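Local coordinates for gingipain R (Porphyromonas gingivalis, PDB 1CVR), which cleaves proteins after arginine residues as a cysteine proteinase with a caspase-like fold, at residues A198-I203 against K228-S233; L349-M354 against N421-I426. All coordinates share one frame; numbering follows the deposited sequence.

Gingipain R joins a caspase-like catalytic region to a C-terminal immunoglobulin-like domain, and the two contacts sample one part each. Interaction 1 sets the end of helix 192-201 against a loop beside the mixed six-stranded sheet, between whose inner strands 205-209 and 238-242 that loop runs. Interaction 2 pairs residues 349-354, in the loop between strands 336-339 and 356-357, with residues 421-426, where strand 425-431 begins. They follow one another along the chain, interaction 1 closing before interaction 2 opens, and share no strand or helix. With centres 23 Å apart and nearest atoms about 10 Å apart, they are independent local ties, one in the caspase-like α/β part and one in the Ig-like part.

Interaction 1 (A198-I203 against K228-S233); sequences AFNGGI and KQLTNS
Asn200, on helix 192-201, reaches across to the 228-233 loop and shows how one amide side chain can tie a loop to a helix terminus. Asn200 CB lies 4.0 Å from Thr231 OG1, and CG approaches the same hydroxyl more closely, the two side chains crossing at about a right angle. With CG beside the backbone N (chi1 -67°), the amide is carried to the loop. Asn200 OD1 accepts a hydrogen bond from Thr231 N at 2.8 Å; the N-H points almost straight at the oxygen (176°), although the donor stands above the carbonyl plane. Asn200 ND2 makes a weak bond of 3.5 Å to Gln229 O; together the two would limit the amide's rotation, the OD1 bond being the stronger. A water adds a second link, donating to Asn200 O and accepting from Thr231 OG1.

Deeper in, Phe199 CB rests 3.9 Å from Leu230 CD2. Asn232 ND2 comes to the ring edge, 3.8 Å from Phe199 CD2, its amide plane nearly perpendicular to the ring; it donates to Gln235 O, and Asn232 OD1 accepts from Gly271 N. Asn232 centres an inverse gamma turn closed by the weak Ser233 N to Thr231 O bond; its own N is buried here without a partner. The contact joins the end of helix 192-201, which packs on strand 144-149, to the loop preceding strand 238-242 in the caspase-like α/β fold.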
ATOM      1  N   ALA A 198      20.420  -6.727  -6.188  1.00 17.50           N
ATOM      2  CA  ALA A 198      19.585  -7.033  -5.023  1.00 16.81           C
ATOM      3  C   ALA A 198      18.130  -7.239  -5.454  1.00 16.70           C
ATOM      4  O   ALA A 198      17.501  -8.234  -5.089  1.00 16.59           O
ATOM      5  CB  ALA A 198      19.690  -5.906  -3.986  1.00 18.15           C
ATOM      6  N   PHE A 199      17.590  -6.290  -6.213  1.00 14.97           N
ATOM      7  CA  PHE A 199      16.234  -6.423  -6.726  1.00 15.16           C
ATOM      8  C   PHE A 199      16.091  -7.708  -7.556  1.00 16.56           C
ATOM      9  O   PHE A 199      15.160  -8.485  -7.366  1.00 16.44           O
ATOM     10  CB  PHE A 199      15.865  -5.252  -7.640  1.00 13.40           C
ATOM     11  CG  PHE A 199      15.236  -4.077  -6.934  1.00 16.36           C
ATOM     12  CD1 PHE A 199      16.006  -3.149  -6.237  1.00 17.93           C
ATOM     13  CD2 PHE A 199      13.856  -3.887  -6.998  1.00 15.08           C
ATOM     14  CE1 PHE A 199      15.407  -2.040  -5.617  1.00 18.08           C
ATOM     15  CE2 PHE A 199      13.251  -2.786  -6.385  1.00 17.19           C
ATOM     16  CZ  PHE A 199      14.022  -1.866  -5.698  1.00 16.83           C
ATOM     17  N   ASN A 200      17.014  -7.931  -8.485  1.00 16.49           N
ATOM     18  CA  ASN A 200      16.908  -9.102  -9.346  1.00 17.93           C
ATOM     19  C   ASN A 200      17.068 -10.429  -8.628  1.00 18.93           C
ATOM     20  O   ASN A 200      16.609 -11.464  -9.123  1.00 17.92           O
ATOM     21  CB  ASN A 200      17.886  -8.989 -10.518  1.00 16.53           C
ATOM     22  CG  ASN A 200      17.511  -7.862 -11.454  1.00 19.17           C
ATOM     23  OD1 ASN A 200      16.382  -7.364 -11.404  1.00 19.78           O
ATOM     24  ND2 ASN A 200      18.429  -7.463 -12.318  1.00 17.50           N
ATOM     25  N   GLY A 201      17.681 -10.385  -7.449  1.00 17.36           N
ATOM     26  CA  GLY A 201      17.872 -11.594  -6.672  1.00 18.72           C
ATOM     27  C   GLY A 201      16.617 -11.982  -5.910  1.00 19.40           C
ATOM     28  O   GLY A 201      16.439 -13.151  -5.576  1.00 19.30           O
ATOM     29  N   GLY A 202      15.754 -11.000  -5.627  1.00 17.65           N
ATOM     30  CA  GLY A 202      14.527 -11.266  -4.900  1.00 14.41           C
ATOM     31  C   GLY A 202      14.475 -10.681  -3.495  1.00 15.89           C
ATOM     32  O   GLY A 202      15.163 -11.156  -2.595  1.00 15.30           O
ATOM     33  N   ILE A 203      13.650  -9.650  -3.305  1.00 15.19           N
ATOM     34  CA  ILE A 203      13.487  -9.005  -2.003  1.00 14.23           C
ATOM     35  C   ILE A 203      12.046  -8.527  -1.875  1.00 14.89           C
ATOM     36  O   ILE A 203      11.406  -8.216  -2.883  1.00 13.68           O
ATOM     37  CB  ILE A 203      14.454  -7.797  -1.828  1.00 17.37           C
ATOM     38  CG1 ILE A 203      14.372  -6.893  -3.056  1.00 15.87           C
ATOM     39  CG2 ILE A 203      15.906  -8.297  -1.550  1.00 15.61           C
ATOM     40  CD1 ILE A 203      15.216  -5.637  -2.953  1.00 20.39           C
ATOM     41  N   LYS A 228      15.135   0.239 -16.125  1.00 21.22           N
ATOM     42  CA  LYS A 228      14.953  -0.676 -17.252  1.00 21.32           C
ATOM     43  C   LYS A 228      15.782  -1.950 -17.091  1.00 20.46           C
ATOM     44  O   LYS A 228      15.537  -2.937 -17.771  1.00 20.66           O
ATOM     45  CB  LYS A 228      15.318  -0.007 -18.584  1.00 26.48           C
ATOM     46  CG  LYS A 228      16.800   0.332 -18.727  1.00 29.64           C
ATOM     47  CD  LYS A 228      17.129   0.878 -20.118  1.00 33.51           C
ATOM     48  CE  LYS A 228      16.500   2.240 -20.374  1.00 35.14           C
ATOM     49  NZ  LYS A 228      17.050   3.311 -19.485  1.00 37.32           N
ATOM     50  N   GLN A 229      16.753  -1.943 -16.192  1.00 17.31           N
ATOM     51  CA  GLN A 229      17.578  -3.126 -15.998  1.00 18.51           C
ATOM     52  C   GLN A 229      16.995  -4.146 -15.018  1.00 16.58           C
ATOM     53  O   GLN A 229      17.538  -5.230 -14.859  1.00 16.63           O
ATOM     54  CB  GLN A 229      18.983  -2.711 -15.540  1.00 20.20           C
ATOM     55  CG  GLN A 229      19.788  -1.946 -16.602  1.00 21.75           C
ATOM     56  CD  GLN A 229      21.237  -1.737 -16.188  1.00 22.94           C
ATOM     57  OE1 GLN A 229      21.955  -2.699 -15.909  1.00 24.18           O
ATOM     58  NE2 GLN A 229      21.670  -0.479 -16.140  1.00 22.45           N
ATOM     59  N   LEU A 230      15.892  -3.798 -14.365  1.00 16.85           N
ATOM     60  CA  LEU A 230      15.267  -4.698 -13.394  1.00 17.25           C
ATOM     61  C   LEU A 230      14.481  -5.808 -14.078  1.00 17.03           C
ATOM     62  O   LEU A 230      13.754  -5.579 -15.051  1.00 17.55           O
ATOM     63  CB  LEU A 230      14.317  -3.922 -12.453  1.00 15.14           C
ATOM     64  CG  LEU A 230      14.901  -2.707 -11.715  1.00 16.27           C
ATOM     65  CD1 LEU A 230      13.814  -2.060 -10.828  1.00 18.58           C
ATOM     66  CD2 LEU A 230      16.082  -3.142 -10.885  1.00 13.47           C
ATOM     67  N   THR A 231      14.615  -7.017 -13.552  1.00 17.28           N
ATOM     68  CA  THR A 231      13.909  -8.158 -14.103  1.00 17.73           C
ATOM     69  C   THR A 231      13.226  -8.947 -12.984  1.00 17.67           C
ATOM     70  O   THR A 231      13.032 -10.162 -13.096  1.00 17.69           O
ATOM     71  CB  THR A 231      14.887  -9.078 -14.852  1.00 17.05           C
ATOM     72  OG1 THR A 231      15.874  -9.556 -13.940  1.00 16.97           O
ATOM     73  CG2 THR A 231      15.587  -8.306 -15.963  1.00 19.98           C
ATOM     74  N   ASN A 232      12.854  -8.254 -11.911  1.00 16.16           N
ATOM     75  CA  ASN A 232      12.201  -8.909 -10.782  1.00 14.73           C
ATOM     76  C   ASN A 232      10.696  -9.059 -11.067  1.00 15.64           C
ATOM     77  O   ASN A 232       9.848  -8.507 -10.368  1.00 14.60           O
ATOM     78  CB  ASN A 232      12.482  -8.117  -9.482  1.00 13.22           C
ATOM     79  CG  ASN A 232      11.896  -6.715  -9.492  1.00 14.79           C
ATOM     80  OD1 ASN A 232      11.993  -5.989 -10.489  1.00 13.51           O
ATOM     81  ND2 ASN A 232      11.309  -6.311  -8.359  1.00 13.26           N
ATOM     82  N   SER A 233      10.391  -9.820 -12.118  1.00 15.40           N
ATOM     83  CA  SER A 233       9.024 -10.061 -12.575  1.00 16.68           C
ATOM     84  C   SER A 233       8.107 -10.552 -11.478  1.00 15.93           C
ATOM     85  O   SER A 233       8.247 -11.671 -11.025  1.00 16.39           O
ATOM     86  CB  SER A 233       9.036 -11.079 -13.714  1.00 18.21           C
ATOM     87  OG  SER A 233       9.745 -10.553 -14.822  1.00 22.27           O
TER
HETATM   88  O   HOH W   1      15.363 -11.631 -12.045  1.00 28.55           O

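Interaction 2 (L349-M354 against N421-I426); sequences LVPTEM and NKVTVI
Asn421 meets Pro351 and Thr352 through its backbone: its carbonyl O accepts a hydrogen bond from Thr352 N at 3.1 Å, while Pro351 CB lies 3.3 Å from the same oxygen. A water also donates to Asn421 O and bridges it to Thr352 OG1. At Lys422 the side chain bends at chi2 (-66°), which brings the ammonium back to the neighbouring segment, where NZ donates to Thr352 OG1 at 2.8 Å. The aliphatic part of this lysine is used as well, its CD packing 3.6 Å from Met354 CG. Val423 N then bonds to Thr352 O at 3.0 Å, completing a single parallel beta bridge between Thr352 and Lys422. This short pairing belongs to the C-terminal Ig-like region, beside the start of strand 425-431, one of the strands of its mixed sheet. Val423 CG2 touches Pro351 CG at 3.9 Å, while Val423 O receives a bond from a second water that in turn accepts from Met354 N. Thr424 turns away and bonds through its hydroxyl to Glu132 O. At Val425, where the strand begins, CG2 packs 3.9 Å from Met354 CE, which the methionine's bend at chi3 also places close to Val423 O.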
ATOM      1  N   LEU A 349       6.591 -12.506   4.924  1.00 15.28           N
ATOM      2  CA  LEU A 349       7.303 -13.779   4.843  1.00 16.90           C
ATOM      3  C   LEU A 349       6.691 -14.685   3.789  1.00 15.13           C
ATOM      4  O   LEU A 349       5.636 -14.378   3.244  1.00 15.93           O
ATOM      5  CB  LEU A 349       7.256 -14.480   6.210  1.00 16.02           C
ATOM      6  CG  LEU A 349       7.739 -13.670   7.421  1.00 18.07           C
ATOM      7  CD1 LEU A 349       7.420 -14.412   8.734  1.00 19.11           C
ATOM      8  CD2 LEU A 349       9.233 -13.409   7.278  1.00 19.09           C
ATOM      9  N   VAL A 350       7.367 -15.791   3.484  1.00 15.70           N
ATOM     10  CA  VAL A 350       6.845 -16.748   2.513  1.00 16.02           C
ATOM     11  C   VAL A 350       5.554 -17.223   3.176  1.00 16.65           C
ATOM     12  O   VAL A 350       5.552 -17.591   4.346  1.00 16.18           O
ATOM     13  CB  VAL A 350       7.811 -17.929   2.316  1.00 17.39           C
ATOM     14  CG1 VAL A 350       7.210 -18.933   1.332  1.00 16.97           C
ATOM     15  CG2 VAL A 350       9.144 -17.420   1.800  1.00 17.05           C
ATOM     16  N   PRO A 351       4.437 -17.212   2.441  1.00 17.62           N
ATOM     17  CA  PRO A 351       3.166 -17.635   3.034  1.00 19.10           C
ATOM     18  C   PRO A 351       2.985 -19.125   3.305  1.00 21.46           C
ATOM     19  O   PRO A 351       3.680 -19.968   2.735  1.00 20.60           O
ATOM     20  CB  PRO A 351       2.153 -17.131   2.011  1.00 17.78           C
ATOM     21  CG  PRO A 351       2.875 -17.441   0.727  1.00 19.38           C
ATOM     22  CD  PRO A 351       4.227 -16.798   1.042  1.00 14.86           C
ATOM     23  N   THR A 352       2.041 -19.433   4.186  1.00 20.67           N
ATOM     24  CA  THR A 352       1.702 -20.817   4.459  1.00 24.35           C
ATOM     25  C   THR A 352       0.280 -20.977   3.912  1.00 26.30           C
ATOM     26  O   THR A 352      -0.370 -19.983   3.547  1.00 23.97           O
ATOM     27  CB  THR A 352       1.738 -21.124   5.948  1.00 24.02           C
ATOM     28  OG1 THR A 352       0.928 -20.182   6.643  1.00 22.39           O
ATOM     29  CG2 THR A 352       3.181 -21.059   6.466  1.00 25.54           C
ATOM     30  N   GLU A 353      -0.206 -22.209   3.816  1.00 26.93           N
ATOM     31  CA  GLU A 353      -1.542 -22.394   3.286  1.00 30.07           C
ATOM     32  C   GLU A 353      -2.567 -22.488   4.399  1.00 30.15           C
ATOM     33  O   GLU A 353      -2.227 -22.697   5.562  1.00 29.94           O
ATOM     34  CB  GLU A 353      -1.606 -23.634   2.384  1.00 32.87           C
ATOM     35  CG  GLU A 353      -0.587 -23.620   1.261  1.00 37.18           C
ATOM     36  CD  GLU A 353      -0.887 -24.633   0.182  1.00 41.12           C
ATOM     37  OE1 GLU A 353      -1.809 -24.393  -0.627  1.00 44.49           O
ATOM     38  OE2 GLU A 353      -0.212 -25.680   0.143  1.00 45.04           O
ATOM     39  N   MET A 354      -3.826 -22.290   4.031  1.00 30.34           N
ATOM     40  CA  MET A 354      -4.930 -22.357   4.975  1.00 30.60           C
ATOM     41  C   MET A 354      -5.805 -23.556   4.644  1.00 30.65           C
ATOM     42  O   MET A 354      -5.922 -23.954   3.486  1.00 29.95           O
ATOM     43  CB  MET A 354      -5.800 -21.101   4.889  1.00 30.04           C
ATOM     44  CG  MET A 354      -5.160 -19.840   5.383  1.00 28.42           C
ATOM     45  SD  MET A 354      -6.329 -18.494   5.250  1.00 25.46           S
ATOM     46  CE  MET A 354      -6.507 -18.344   3.488  1.00 24.13           C
ATOM     47  N   ASN A 421      -0.114 -13.268   5.457  1.00 16.83           N
ATOM     48  CA  ASN A 421       0.965 -14.194   5.109  1.00 17.33           C
ATOM     49  C   ASN A 421       0.403 -15.584   4.782  1.00 19.41           C
ATOM     50  O   ASN A 421       1.015 -16.605   5.099  1.00 19.18           O
ATOM     51  CB  ASN A 421       1.992 -14.294   6.252  1.00 18.02           C
ATOM     52  CG  ASN A 421       3.046 -13.192   6.208  1.00 16.74           C
ATOM     53  OD1 ASN A 421       3.760 -12.970   7.184  1.00 20.06           O
ATOM     54  ND2 ASN A 421       3.170 -12.524   5.060  1.00 11.63           N
ATOM     55  N   LYS A 422      -0.757 -15.602   4.137  1.00 19.26           N
ATOM     56  CA  LYS A 422      -1.406 -16.844   3.740  1.00 19.79           C
ATOM     57  C   LYS A 422      -1.622 -16.868   2.242  1.00 19.67           C
ATOM     58  O   LYS A 422      -1.660 -15.820   1.584  1.00 17.27           O
ATOM     59  CB  LYS A 422      -2.765 -16.983   4.431  1.00 20.57           C
ATOM     60  CG  LYS A 422      -2.689 -17.111   5.940  1.00 21.96           C
ATOM     61  CD  LYS A 422      -2.017 -18.418   6.307  1.00 25.36           C
ATOM     62  CE  LYS A 422      -1.978 -18.639   7.804  1.00 27.88           C
ATOM     63  NZ  LYS A 422      -1.453 -20.023   8.109  1.00 32.35           N
ATOM     64  N   VAL A 423      -1.760 -18.074   1.697  1.00 19.44           N
ATOM     65  CA  VAL A 423      -2.023 -18.207   0.281  1.00 18.69           C
ATOM     66  C   VAL A 423      -3.527 -18.036   0.129  1.00 20.64           C
ATOM     67  O   VAL A 423      -4.312 -18.694   0.818  1.00 19.40           O
ATOM     68  CB  VAL A 423      -1.603 -19.585  -0.262  1.00 19.90           C
ATOM     69  CG1 VAL A 423      -2.019 -19.710  -1.753  1.00 18.80           C
ATOM     70  CG2 VAL A 423      -0.094 -19.747  -0.124  1.00 15.73           C
ATOM     71  N   THR A 424      -3.927 -17.129  -0.755  1.00 19.77           N
ATOM     72  CA  THR A 424      -5.340 -16.875  -0.974  1.00 18.52           C
ATOM     73  C   THR A 424      -6.067 -18.083  -1.545  1.00 19.60           C
ATOM     74  O   THR A 424      -5.595 -18.710  -2.492  1.00 19.33           O
ATOM     75  CB  THR A 424      -5.547 -15.685  -1.918  1.00 18.39           C
ATOM     76  OG1 THR A 424      -5.031 -14.509  -1.287  1.00 16.22           O
ATOM     77  CG2 THR A 424      -7.053 -15.495  -2.228  1.00 14.58           C
ATOM     78  N   VAL A 425      -7.219 -18.387  -0.950  1.00 18.95           N
ATOM     79  CA  VAL A 425      -8.051 -19.502  -1.366  1.00 20.01           C
ATOM     80  C   VAL A 425      -9.276 -18.981  -2.107  1.00 21.24           C
ATOM     81  O   VAL A 425      -9.933 -18.034  -1.660  1.00 20.62           O
ATOM     82  CB  VAL A 425      -8.522 -20.325  -0.153  1.00 20.65           C
ATOM     83  CG1 VAL A 425      -9.448 -21.452  -0.618  1.00 20.34           C
ATOM     84  CG2 VAL A 425      -7.316 -20.903   0.591  1.00 19.97           C
ATOM     85  N   ILE A 426      -9.560 -19.588  -3.254  1.00 21.99           N
ATOM     86  CA  ILE A 426     -10.711 -19.218  -4.078  1.00 24.25           C
ATOM     87  C   ILE A 426     -11.452 -20.505  -4.471  1.00 25.40           C
ATOM     88  O   ILE A 426     -10.868 -21.395  -5.078  1.00 22.80           O
ATOM     89  CB  ILE A 426     -10.262 -18.468  -5.364  1.00 24.60           C
ATOM     90  CG1 ILE A 426      -9.595 -17.142  -4.995  1.00 25.87           C
ATOM     91  CG2 ILE A 426     -11.457 -18.183  -6.261  1.00 24.24           C
ATOM     92  CD1 ILE A 426      -9.038 -16.400  -6.212  1.00 27.29           C
TER
HETATM   93  O   HOH W   2       2.017 -17.934   7.787  1.00 26.07           O
HETATM   94  O   HOH W   3      -4.179 -21.299   1.590  1.00 25.43           O